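Long-range contacts in WbbZ protein (Klebsiella pneumoniae subsp. pneumoniae NTUH-K2044, PDB 6X1L), which is of unproven function but, as a member of the polysaccharide pyruvyl transferase family, probably transfers a pyruvyl group to a cell-surface polysaccharide: residues A[100-105]-A[148-153]; A[122-127]-A[142-147]. All coordinates share one frame; numbering follows the deposited sequence.

Overall arrangement
From the N terminus the chain lays down strand 98-104, runs through helix 110-115 into strand 120-124, then passes helix 127-135 to strand 144-146, the last strand at one edge of the six-stranded parallel sheet. Contact 2 (122-127 with 142-147) closes the shorter loop, zipping the two final strands together. Contact 1 (100-105 with 148-153) closes the wider loop around it, bringing the chain just past the edge strand back to strand 98-104, so contact 2 nests inside contact 1. Their centres lie about 9 Å apart, and they are joined directly by a salt bridge between Asp149 and Arg125.

Contact 1: A[100-105]-A[148-153]; sequences IIMPST and DDMAFY
Met102 and Pro103, where strand 98-104 turns a corner at Pro103, meet Met150 at the start of a short 3-10 turn; both methionines are selenomethionine. The apolar part is small and centred on selenium. Met150 SE lies against the proline ring, 3.6 Å from Pro103 CD and slightly farther from CG. Met102 arrives with its methyl end, CE standing 3.9 Å from Met150 SE and equally near Met150 CE. Its chain is bent at chi2 (-64°) and again at chi3 (-88°), which turns CE toward Met150 although CB does not point that way. The same proline ring also rests on backbone, with Pro103 CB 3.5 Å from Asp148 O. Phe45 and Thr42 of helix 33-48 also touch Met150, while Phe11 of helix 6-21 touches Met102.

The polar link runs through one water. It donates to Pro103 O at 2.8 Å, accepts from Met150 N at 2.9 Å and gives a weak bond to Asp149 OD1. That carboxylate has stronger calls on it: OD1 forms a salt bridge with Arg125 and OD2 a hydrogen bond with His229. OD2 also accepts from Ala151 N at 2.9 Å, met from above the carboxylate plane, which makes an Asx turn at the head of the 3-10 segment.

The two chains thus meet without a direct hydrogen bond, through selenium, methyl and proline carbons plus a single water. With Arg125, His229, Ala151 N and, weakly, the water on its two oxygens, the Asp149 carboxylate should have little freedom to rotate.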
loop_
_atom_site.group_PDB
_atom_site.type_symbol
_atom_site.label_atom_id
_atom_site.label_comp_id
_atom_site.label_asym_id
_atom_site.label_seq_id
_atom_site.Cartn_x
_atom_site.Cartn_y
_atom_site.Cartn_z
ATOM N N ILE A 100 -15.361 -24.257 4.920
ATOM C CA ILE A 100 -15.919 -23.623 3.733
ATOM C C ILE A 100 -14.788 -22.913 3.005
ATOM O O ILE A 100 -14.171 -21.987 3.550
ATOM C CB ILE A 100 -17.045 -22.643 4.092
ATOM C CG1 ILE A 100 -18.212 -23.382 4.746
ATOM C CG2 ILE A 100 -17.511 -21.901 2.851
ATOM C CD1 ILE A 100 -19.364 -22.479 5.117
ATOM N N ILE A 101 -14.512 -23.344 1.779
ATOM C CA ILE A 101 -13.495 -22.715 0.949
ATOM C C ILE A 101 -14.190 -21.673 0.081
ATOM O O ILE A 101 -14.965 -22.016 -0.814
ATOM C CB ILE A 101 -12.742 -23.745 0.101
ATOM C CG1 ILE A 101 -11.993 -24.725 1.008
ATOM C CG2 ILE A 101 -11.782 -23.048 -0.854
ATOM C CD1 ILE A 101 -11.173 -25.754 0.261
HETATM N N MSE A 102 -13.924 -20.398 0.356
HETATM C CA MSE A 102 -14.511 -19.299 -0.410
HETATM C C MSE A 102 -14.013 -19.361 -1.866
HETATM O O MSE A 102 -13.008 -20.021 -2.129
HETATM C CB MSE A 102 -14.178 -17.964 0.271
HETATM C CG MSE A 102 -14.760 -17.862 1.679
HETATM SE SE MSE A 102 -16.730 -17.881 1.732
HETATM C CE MSE A 102 -17.000 -15.946 1.524
ATOM N N PRO A 103 -14.727 -18.697 -2.811
ATOM C CA PRO A 103 -14.451 -18.908 -4.246
ATOM C C PRO A 103 -12.978 -18.953 -4.617
ATOM O O PRO A 103 -12.262 -17.949 -4.502
ATOM C CB PRO A 103 -15.153 -17.715 -4.904
ATOM C CG PRO A 103 -16.328 -17.478 -4.019
ATOM C CD PRO A 103 -15.852 -17.759 -2.614
ATOM N N SER A 104 -12.519 -20.116 -5.079
ATOM C CA SER A 104 -11.094 -20.373 -5.213
ATOM C C SER A 104 -10.781 -21.079 -6.526
ATOM O O SER A 104 -11.646 -21.686 -7.165
ATOM C CB SER A 104 -10.569 -21.216 -4.044
ATOM O OG SER A 104 -10.638 -20.491 -2.826
ATOM N N THR A 105 -9.511 -20.977 -6.913
ATOM C CA THR A 105 -8.930 -21.756 -7.996
ATOM C C THR A 105 -8.075 -22.845 -7.362
ATOM O O THR A 105 -7.163 -22.547 -6.583
ATOM C CB THR A 105 -8.093 -20.875 -8.927
ATOM O OG1 THR A 105 -8.959 -20.078 -9.748
ATOM C CG2 THR A 105 -7.191 -21.722 -9.817
ATOM N N ASP A 148 -18.593 -16.271 -8.865
ATOM C CA ASP A 148 -17.514 -15.345 -9.184
ATOM C C ASP A 148 -16.523 -15.223 -8.032
ATOM O O ASP A 148 -16.874 -15.365 -6.858
ATOM C CB ASP A 148 -18.078 -13.964 -9.519
ATOM C CG ASP A 148 -18.747 -13.922 -10.877
ATOM O OD1 ASP A 148 -18.187 -14.494 -11.837
ATOM O OD2 ASP A 148 -19.836 -13.318 -10.984
ATOM N N ASP A 149 -15.264 -14.962 -8.388
ATOM C CA ASP A 149 -14.270 -14.528 -7.413
ATOM C C ASP A 149 -14.853 -13.432 -6.531
ATOM O O ASP A 149 -15.680 -12.628 -6.972
ATOM C CB ASP A 149 -13.014 -14.025 -8.132
ATOM C CG ASP A 149 -11.928 -13.549 -7.170
ATOM O OD1 ASP A 149 -11.120 -14.386 -6.706
ATOM O OD2 ASP A 149 -11.878 -12.334 -6.881
HETATM N N MSE A 150 -14.440 -13.418 -5.266
HETATM C CA MSE A 150 -14.985 -12.471 -4.294
HETATM C C MSE A 150 -14.844 -11.012 -4.740
HETATM O O MSE A 150 -15.716 -10.188 -4.450
HETATM C CB MSE A 150 -14.313 -12.644 -2.927
HETATM C CG MSE A 150 -14.625 -13.950 -2.216
HETATM SE SE MSE A 150 -16.537 -14.247 -1.938
HETATM C CE MSE A 150 -16.936 -12.755 -0.751
ATOM N N ALA A 151 -13.762 -10.699 -5.462
ATOM C CA ALA A 151 -13.495 -9.307 -5.825
ATOM C C ALA A 151 -14.625 -8.688 -6.637
ATOM O O ALA A 151 -14.773 -7.463 -6.638
ATOM C CB ALA A 151 -12.180 -9.194 -6.597
ATOM N N PHE A 152 -15.446 -9.496 -7.311
ATOM C CA PHE A 152 -16.594 -8.901 -7.980
ATOM C C PHE A 152 -17.628 -8.382 -6.988
ATOM O O PHE A 152 -18.488 -7.583 -7.376
ATOM C CB PHE A 152 -17.199 -9.909 -8.961
ATOM C CG PHE A 152 -16.265 -10.266 -10.088
ATOM C CD1 PHE A 152 -16.183 -9.464 -11.220
ATOM C CD2 PHE A 152 -15.437 -11.371 -9.997
ATOM C CE1 PHE A 152 -15.309 -9.770 -12.249
ATOM C CE2 PHE A 152 -14.562 -11.689 -11.024
ATOM C CZ PHE A 152 -14.496 -10.884 -12.151
ATOM N N TYR A 153 -17.535 -8.773 -5.715
ATOM C CA TYR A 153 -18.381 -8.233 -4.655
ATOM C C TYR A 153 -17.858 -6.924 -4.075
ATOM O O TYR A 153 -18.464 -6.404 -3.134
ATOM C CB TYR A 153 -18.527 -9.242 -3.511
ATOM C CG TYR A 153 -19.599 -10.288 -3.721
ATOM C CD1 TYR A 153 -20.912 -10.050 -3.330
ATOM C CD2 TYR A 153 -19.297 -11.515 -4.295
ATOM C CE1 TYR A 153 -21.898 -11.001 -3.513
ATOM C CE2 TYR A 153 -20.276 -12.475 -4.483
ATOM C CZ TYR A 153 -21.573 -12.210 -4.089
ATOM O OH TYR A 153 -22.552 -13.159 -4.274
HETATM O O HOH W 1 -12.298 -15.175 -4.449
#

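Contact 2: A[122-127]-A[142-147]; sequences VFCREN and KNVFIT
Val122, Phe123 and Cys124 pair in parallel with Val144, Phe145 and Ile146, the strand axes 4.5 Å apart and inclined at 22°. Four backbone hydrogen bonds of 2.7-2.9 Å form the ladder. Val122 N donates to Asn143 O and Cys124 N to Phe145 O; in return Val122 O accepts from Phe145 N and Cys124 O from Thr147 N. The backbone N-H and C=O of Phe123 serve the other neighbour, strand 98-104, through Ile101 and Ser104. CA-H groups add to the carbonyl contacts, the straightest running from Arg125 CA to Thr147 O (3.1 Å).

On one face the Phe123 and Phe145 rings lie side by side with planes 17° apart, slid so far that they barely overlap. Phe145 CD2 sits over the rim of the Phe123 ring, and Phe123 CD1 reaches Phe145 CB at 3.6 Å. Leu14 of helix 6-21 touches both side chains. On the other face Cys124 SG meets Val144 CG2 at 3.8 Å. Ile146 CG1 is anti to the backbone N (chi1 -178°), and CD1 beyond it reaches Asn127 OD1 and Glu126 O.

The polar ends find partners beyond the pairing: Arg125 NE bonds Thr105 OG1 while NH1 holds Asp149, and Asn143 OD1 accepts from Glu139 N. Glu126 occupies the N-cap of helix 127-135; its carboxylate caps a backbone N there, OE2 also bonding Thr129 OG1 and probably Thr105 OG1. Strand 120-124, that helix and strand 144-146 make a beta-alpha-beta crossover at the sheet edge, the building unit of the Rossmann-like domains of GT-B proteins.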
loop_
_atom_site.group_PDB
_atom_site.type_symbol
_atom_site.label_atom_id
_atom_site.label_comp_id
_atom_site.label_asym_id
_atom_site.label_seq_id
_atom_site.Cartn_x
_atom_site.Cartn_y
_atom_site.Cartn_z
ATOM N N VAL A 122 -16.914 -26.489 -0.983
ATOM C CA VAL A 122 -15.948 -25.872 -1.887
ATOM C C VAL A 122 -16.676 -24.929 -2.831
ATOM O O VAL A 122 -17.575 -25.346 -3.569
ATOM C CB VAL A 122 -15.159 -26.922 -2.682
ATOM C CG1 VAL A 122 -14.049 -26.242 -3.477
ATOM C CG2 VAL A 122 -14.592 -27.982 -1.754
ATOM N N PHE A 123 -16.267 -23.661 -2.831
ATOM C CA PHE A 123 -16.746 -22.692 -3.805
ATOM C C PHE A 123 -15.653 -22.471 -4.842
ATOM O O PHE A 123 -14.510 -22.158 -4.490
ATOM C CB PHE A 123 -17.140 -21.380 -3.127
ATOM C CG PHE A 123 -18.382 -21.487 -2.294
ATOM C CD1 PHE A 123 -19.624 -21.231 -2.848
ATOM C CD2 PHE A 123 -18.309 -21.863 -0.963
ATOM C CE1 PHE A 123 -20.775 -21.345 -2.088
ATOM C CE2 PHE A 123 -19.452 -21.976 -0.197
ATOM C CZ PHE A 123 -20.688 -21.717 -0.761
ATOM N N CYS A 124 -16.008 -22.641 -6.111
ATOM C CA CYS A 124 -15.077 -22.555 -7.225
ATOM C C CYS A 124 -15.343 -21.281 -8.012
ATOM O O CYS A 124 -16.499 -20.950 -8.302
ATOM C CB CYS A 124 -15.215 -23.777 -8.135
ATOM S SG CYS A 124 -15.322 -25.337 -7.219
ATOM N N ARG A 125 -14.275 -20.566 -8.363
ATOM C CA ARG A 125 -14.413 -19.291 -9.051
ATOM C C ARG A 125 -14.266 -19.408 -10.565
ATOM O O ARG A 125 -14.251 -18.382 -11.254
ATOM C CB ARG A 125 -13.413 -18.269 -8.493
ATOM C CG ARG A 125 -11.953 -18.581 -8.755
ATOM C CD ARG A 125 -11.063 -17.529 -8.076
ATOM N NE ARG A 125 -9.654 -17.711 -8.407
ATOM C CZ ARG A 125 -8.670 -16.974 -7.900
ATOM N NH1 ARG A 125 -8.943 -16.011 -7.029
ATOM N NH2 ARG A 125 -7.415 -17.205 -8.258
ATOM N N GLU A 126 -14.158 -20.623 -11.100
ATOM C CA GLU A 126 -14.202 -20.823 -12.545
ATOM C C GLU A 126 -14.561 -22.277 -12.837
ATOM O O GLU A 126 -14.660 -23.109 -11.934
ATOM C CB GLU A 126 -12.884 -20.425 -13.223
ATOM C CG GLU A 126 -11.646 -20.464 -12.328
ATOM C CD GLU A 126 -11.090 -21.859 -12.152
ATOM O OE1 GLU A 126 -11.570 -22.785 -12.848
ATOM O OE2 GLU A 126 -10.170 -22.027 -11.324
ATOM N N ASN A 127 -14.744 -22.565 -14.130
ATOM C CA ASN A 127 -15.304 -23.847 -14.564
ATOM C C ASN A 127 -14.308 -24.992 -14.458
ATOM O O ASN A 127 -14.717 -26.154 -14.339
ATOM C CB ASN A 127 -15.796 -23.738 -16.007
ATOM C CG ASN A 127 -17.214 -23.228 -16.101
ATOM O OD1 ASN A 127 -18.102 -23.692 -15.387
ATOM N ND2 ASN A 127 -17.435 -22.265 -16.989
ATOM N N LYS A 142 -24.497 -28.967 -3.145
ATOM C CA LYS A 142 -24.510 -29.472 -1.777
ATOM C C LYS A 142 -23.180 -29.204 -1.081
ATOM O O LYS A 142 -23.146 -28.581 -0.014
ATOM C CB LYS A 142 -24.834 -30.969 -1.753
ATOM C CG LYS A 142 -24.771 -31.569 -0.358
ATOM C CD LYS A 142 -25.437 -32.928 -0.294
ATOM C CE LYS A 142 -25.495 -33.438 1.139
ATOM N NZ LYS A 142 -26.368 -34.639 1.259
ATOM N N ASN A 143 -22.074 -29.669 -1.666
ATOM C CA ASN A 143 -20.756 -29.400 -1.104
ATOM C C ASN A 143 -19.766 -28.886 -2.144
ATOM O O ASN A 143 -18.576 -28.763 -1.838
ATOM C CB ASN A 143 -20.189 -30.644 -0.406
ATOM C CG ASN A 143 -20.144 -31.853 -1.314
ATOM O OD1 ASN A 143 -20.589 -31.800 -2.459
ATOM N ND2 ASN A 143 -19.594 -32.952 -0.809
ATOM N N VAL A 144 -20.215 -28.590 -3.362
ATOM C CA VAL A 144 -19.394 -27.881 -4.338
ATOM C C VAL A 144 -20.294 -26.920 -5.106
ATOM O O VAL A 144 -21.408 -27.281 -5.498
ATOM C CB VAL A 144 -18.641 -28.834 -5.291
ATOM C CG1 VAL A 144 -19.604 -29.703 -6.099
ATOM C CG2 VAL A 144 -17.714 -28.044 -6.209
ATOM N N PHE A 145 -19.823 -25.685 -5.277
ATOM C CA PHE A 145 -20.571 -24.624 -5.935
ATOM C C PHE A 145 -19.620 -23.831 -6.819
ATOM O O PHE A 145 -18.399 -23.859 -6.634
ATOM C CB PHE A 145 -21.233 -23.662 -4.933
ATOM C CG PHE A 145 -22.088 -24.333 -3.899
ATOM C CD1 PHE A 145 -23.467 -24.350 -4.030
ATOM C CD2 PHE A 145 -21.518 -24.925 -2.781
ATOM C CE1 PHE A 145 -24.258 -24.955 -3.076
ATOM C CE2 PHE A 145 -22.308 -25.538 -1.827
ATOM C CZ PHE A 145 -23.677 -25.553 -1.975
ATOM N N ILE A 146 -20.191 -23.094 -7.768
ATOM C CA ILE A 146 -19.423 -22.233 -8.656
ATOM C C ILE A 146 -20.010 -20.829 -8.597
ATOM O O ILE A 146 -21.234 -20.657 -8.621
ATOM C CB ILE A 146 -19.406 -22.770 -10.102
ATOM C CG1 ILE A 146 -18.554 -21.870 -11.001
ATOM C CG2 ILE A 146 -20.818 -22.914 -10.652
ATOM C CD1 ILE A 146 -18.203 -22.498 -12.329
ATOM N N THR A 147 -19.138 -19.829 -8.500
ATOM C CA THR A 147 -19.573 -18.441 -8.450
ATOM C C THR A 147 -18.350 -17.565 -8.687
ATOM O O THR A 147 -17.217 -18.049 -8.723
ATOM C CB THR A 147 -20.264 -18.116 -7.118
ATOM O OG1 THR A 147 -20.785 -16.782 -7.149
ATOM C CG2 THR A 147 -19.302 -18.271 -5.953
#